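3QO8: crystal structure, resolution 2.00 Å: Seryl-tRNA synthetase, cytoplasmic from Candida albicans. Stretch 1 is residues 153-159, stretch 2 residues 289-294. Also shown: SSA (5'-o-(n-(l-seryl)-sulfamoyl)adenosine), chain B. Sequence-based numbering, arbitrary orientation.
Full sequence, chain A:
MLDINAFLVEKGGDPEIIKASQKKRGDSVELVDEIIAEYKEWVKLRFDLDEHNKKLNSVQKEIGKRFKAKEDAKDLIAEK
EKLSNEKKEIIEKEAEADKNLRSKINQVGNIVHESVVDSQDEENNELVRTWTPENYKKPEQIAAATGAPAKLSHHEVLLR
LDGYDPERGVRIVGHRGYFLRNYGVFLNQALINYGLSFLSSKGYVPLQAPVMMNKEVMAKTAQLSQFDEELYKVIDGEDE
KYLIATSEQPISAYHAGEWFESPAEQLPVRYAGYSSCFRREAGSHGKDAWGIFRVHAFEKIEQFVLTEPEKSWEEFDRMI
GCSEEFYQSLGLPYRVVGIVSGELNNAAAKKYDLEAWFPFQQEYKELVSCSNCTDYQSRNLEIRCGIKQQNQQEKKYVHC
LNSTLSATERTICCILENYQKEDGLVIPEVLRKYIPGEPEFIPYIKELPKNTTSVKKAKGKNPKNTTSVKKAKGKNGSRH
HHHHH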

# COMPACT_ATOMS: atom_id res chain seq x y z
N SER A 153 0.84 -17.43 -22.94
CA SER A 153 0.83 -17.43 -21.47
C SER A 153 0.08 -16.20 -20.97
O SER A 153 -0.17 -15.26 -21.72
N HIS A 154 -0.27 -16.19 -19.69
CA HIS A 154 -0.97 -15.04 -19.14
C HIS A 154 -0.22 -13.75 -19.40
O HIS A 154 -0.83 -12.73 -19.72
N HIS A 155 1.11 -13.76 -19.28
CA HIS A 155 1.82 -12.49 -19.45
C HIS A 155 1.84 -12.02 -20.91
O HIS A 155 1.82 -10.82 -21.18
N GLU A 156 1.84 -12.97 -21.84
CA GLU A 156 1.77 -12.65 -23.26
C GLU A 156 0.41 -12.08 -23.64
O GLU A 156 0.31 -11.09 -24.37
N VAL A 157 -0.65 -12.72 -23.17
CA VAL A 157 -1.99 -12.17 -23.37
C VAL A 157 -2.06 -10.74 -22.84
O VAL A 157 -2.47 -9.83 -23.55
N LEU A 158 -1.64 -10.54 -21.59
CA LEU A 158 -1.76 -9.22 -20.98
C LEU A 158 -0.95 -8.19 -21.76
O LEU A 158 -1.38 -7.06 -21.91
N LEU A 159 0.22 -8.58 -22.26
CA LEU A 159 1.00 -7.67 -23.09
C LEU A 159 0.27 -7.34 -24.40
O LEU A 159 0.21 -6.20 -24.82
N ALA A 289 8.92 -15.48 -13.28
CA ALA A 289 9.65 -14.23 -13.50
C ALA A 289 8.84 -13.12 -14.16
O ALA A 289 8.94 -11.95 -13.76
N TRP A 290 8.05 -13.47 -15.16
CA TRP A 290 7.32 -12.46 -15.92
C TRP A 290 5.81 -12.60 -15.70
O TRP A 290 5.30 -13.70 -15.45
N GLY A 291 5.12 -11.47 -15.77
CA GLY A 291 3.69 -11.42 -15.53
C GLY A 291 3.36 -10.95 -14.13
O GLY A 291 4.25 -10.57 -13.36
N ILE A 292 2.07 -10.99 -13.78
CA ILE A 292 1.61 -10.52 -12.47
C ILE A 292 1.11 -11.71 -11.66
O ILE A 292 0.21 -11.58 -10.81
N PHE A 293 1.69 -12.88 -11.92
CA PHE A 293 1.30 -14.10 -11.23
C PHE A 293 1.91 -14.13 -9.85
O PHE A 293 1.24 -14.48 -8.88
N ARG A 294 3.18 -13.78 -9.76
CA ARG A 294 3.87 -13.74 -8.48
C ARG A 294 4.59 -12.41 -8.38
O ARG A 294 5.62 -12.21 -9.04

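The first turns of a helix, 154-159, lie against a segment without regular secondary structure, and the backbones come closest where the CA atoms of H155 and G291 stand 4.5 Å apart. The contact buries 288 Å², both sides summed, and no hydrogen bond crosses it.

The helix start is held by a capping box. S153 occupies the N-cap with chi1 at 66° (p), which places its hydroxyl to accept from the backbone: E156 N to S153 OG is 3.3 Å, with an N-H...O angle of 158°. E156 returns the interaction, its m, t side chain bringing OE1 within 2.9 Å of S153 N at a nearly linear 171°. The E156 side chain takes no part in the interface.

H154, H155 and L158 point toward the other stretch along CA-CB. Both histidines adopt p, at 50° and 67°, an uncommon choice within a helix. For H154, with chi2 at 87°, the ring reaches F293: H154 CE1 lies 3.7 Å from F293 CB, and 3.8 Å from W290 O. Its ring and that of F293 (t, chi2 92°), whose end leads away from the helix, are near parallel (28°) but slid apart, with centroids 5.9 Å distant, so they barely overlap. The contact buries H154 ND1 without a partner in the model.

H155, with chi2 at 91°, offers a face to W290. W290 CB sits 4.1 Å from the H155 ring centroid, only 6° off the normal, a CH-pi contact. The indole, whose chi1 of -137° lies between wells, turns an edge toward that face: the planes meet at 82°, and W290 CD1 is 3.5 Å from H155 ND1. High B factors make the tryptophan's exact pose less certain.

G291 CA packs 3.5 Å from H155 CB. An ideal CB on G291 would point toward the helix and lie 2.8 Å from H154 CE1, a clash, and 3.1 Å from H155 CB. The backbone angles, 99/-174, call for glycine independently, since a CB would also jam against the preceding carbonyl O.

One turn on, L158 (t, p) meets I292 (p, t). I292 leaves its backbone sideways, but its extended chi2 of 175° brings I292 CD1 to 3.8 Å from L158 CD2, an apolar contact.

Beyond the interface, the seryl-adenylate analogue SSA approaches the second stretch through its adenine: F293 O is 3.2 Å from SSA C2, and R294 CA is 3.4 Å from SSA N1.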

# COMPACT_ATOMS: atom_id res chain seq x y z
CB SER A 153 2.26 -17.35 -20.95
OG SER A 153 2.78 -16.08 -21.31
CB HIS A 154 -1.24 -15.22 -17.65
CG HIS A 154 -0.03 -15.61 -16.86
ND1 HIS A 154 0.86 -14.69 -16.35
CD2 HIS A 154 0.43 -16.83 -16.48
CE1 HIS A 154 1.82 -15.32 -15.69
NE2 HIS A 154 1.58 -16.62 -15.76
CB HIS A 155 3.21 -12.51 -18.83
CG HIS A 155 4.18 -13.43 -19.50
ND1 HIS A 155 5.00 -13.03 -20.53
CD2 HIS A 155 4.47 -14.74 -19.27
CE1 HIS A 155 5.75 -14.05 -20.92
NE2 HIS A 155 5.45 -15.10 -20.17
CB GLU A 156 2.09 -13.90 -24.10
CG GLU A 156 3.59 -14.23 -24.13
CD GLU A 156 3.90 -15.61 -24.71
OE1 GLU A 156 3.09 -16.54 -24.53
OE2 GLU A 156 4.97 -15.78 -25.34
CB VAL A 157 -3.05 -13.03 -22.67
CG1 VAL A 157 -4.44 -12.38 -22.79
CG2 VAL A 157 -3.04 -14.46 -23.26
CB LEU A 158 -1.32 -9.24 -19.52
CG LEU A 158 -1.70 -8.05 -18.64
CD1 LEU A 158 -3.20 -7.70 -18.73
CD2 LEU A 158 -1.31 -8.36 -17.20
CB LEU A 159 2.38 -8.26 -23.38
CG LEU A 159 3.42 -7.27 -23.88
CD1 LEU A 159 3.69 -6.24 -22.80
CD2 LEU A 159 4.70 -7.98 -24.27
CB ALA A 289 10.92 -14.51 -14.31
CB TRP A 290 7.69 -12.54 -17.40
CG TRP A 290 7.92 -11.19 -18.07
CD1 TRP A 290 7.39 -10.77 -19.25
CD2 TRP A 290 8.74 -10.11 -17.58
NE1 TRP A 290 7.83 -9.50 -19.54
CE2 TRP A 290 8.66 -9.07 -18.54
CE3 TRP A 290 9.53 -9.92 -16.45
CZ2 TRP A 290 9.34 -7.86 -18.38
CZ3 TRP A 290 10.20 -8.72 -16.30
CH2 TRP A 290 10.10 -7.71 -17.26
CB ILE A 292 0.50 -9.45 -12.60
CG1 ILE A 292 -0.65 -9.97 -13.47
CG2 ILE A 292 1.08 -8.17 -13.18
CD1 ILE A 292 -1.83 -9.01 -13.54
CB PHE A 293 1.74 -15.35 -12.02
CG PHE A 293 1.41 -16.65 -11.33
CD1 PHE A 293 0.22 -17.31 -11.59
CD2 PHE A 293 2.28 -17.20 -10.40
CE1 PHE A 293 -0.09 -18.51 -10.95
CE2 PHE A 293 1.97 -18.38 -9.75
CZ PHE A 293 0.78 -19.04 -10.03
CB ARG A 294 4.90 -14.87 -8.34
CG ARG A 294 5.61 -14.82 -7.00
CD ARG A 294 6.65 -15.94 -6.82
NE ARG A 294 6.02 -17.25 -6.83
CZ ARG A 294 5.35 -17.77 -5.81
NH1 ARG A 294 5.22 -17.09 -4.68
NH2 ARG A 294 4.81 -18.98 -5.92
N10 SSA B . -4.83 -15.18 4.28
CA SSA B . -4.51 -16.41 3.55
CB SSA B . -5.70 -16.81 2.67
OG SSA B . -5.85 -15.89 1.57
C9 SSA B . -3.29 -16.21 2.70
O9 SSA B . -2.75 -15.12 2.59
N8 SSA B . -2.83 -17.30 2.08
S1 SSA B . -1.74 -17.24 0.91
O1S SSA B . -0.43 -16.88 1.38
O2S SSA B . -1.70 -18.51 0.27
O5' SSA B . -2.19 -16.22 -0.16
C5' SSA B . -3.48 -16.28 -0.73
C4' SSA B . -3.37 -16.16 -2.26
O4' SSA B . -2.75 -14.94 -2.68
C3' SSA B . -2.52 -17.24 -2.89
O3' SSA B . -3.27 -18.46 -2.98
C2' SSA B . -2.21 -16.61 -4.24
O2' SSA B . -3.34 -16.75 -5.13
C1' SSA B . -2.06 -15.13 -3.91
N9 SSA B . -0.63 -14.79 -3.73
C8 SSA B . 0.17 -15.18 -2.73
N7 SSA B . 1.41 -14.67 -2.94
C5 SSA B . 1.35 -13.95 -4.08
C6 SSA B . 2.28 -13.19 -4.77
N6 SSA B . 3.54 -13.11 -4.30
N1 SSA B . 1.91 -12.56 -5.91
C2 SSA B . 0.65 -12.66 -6.37
N3 SSA B . -0.27 -13.37 -5.71
C4 SSA B . 0.06 -14.03 -4.57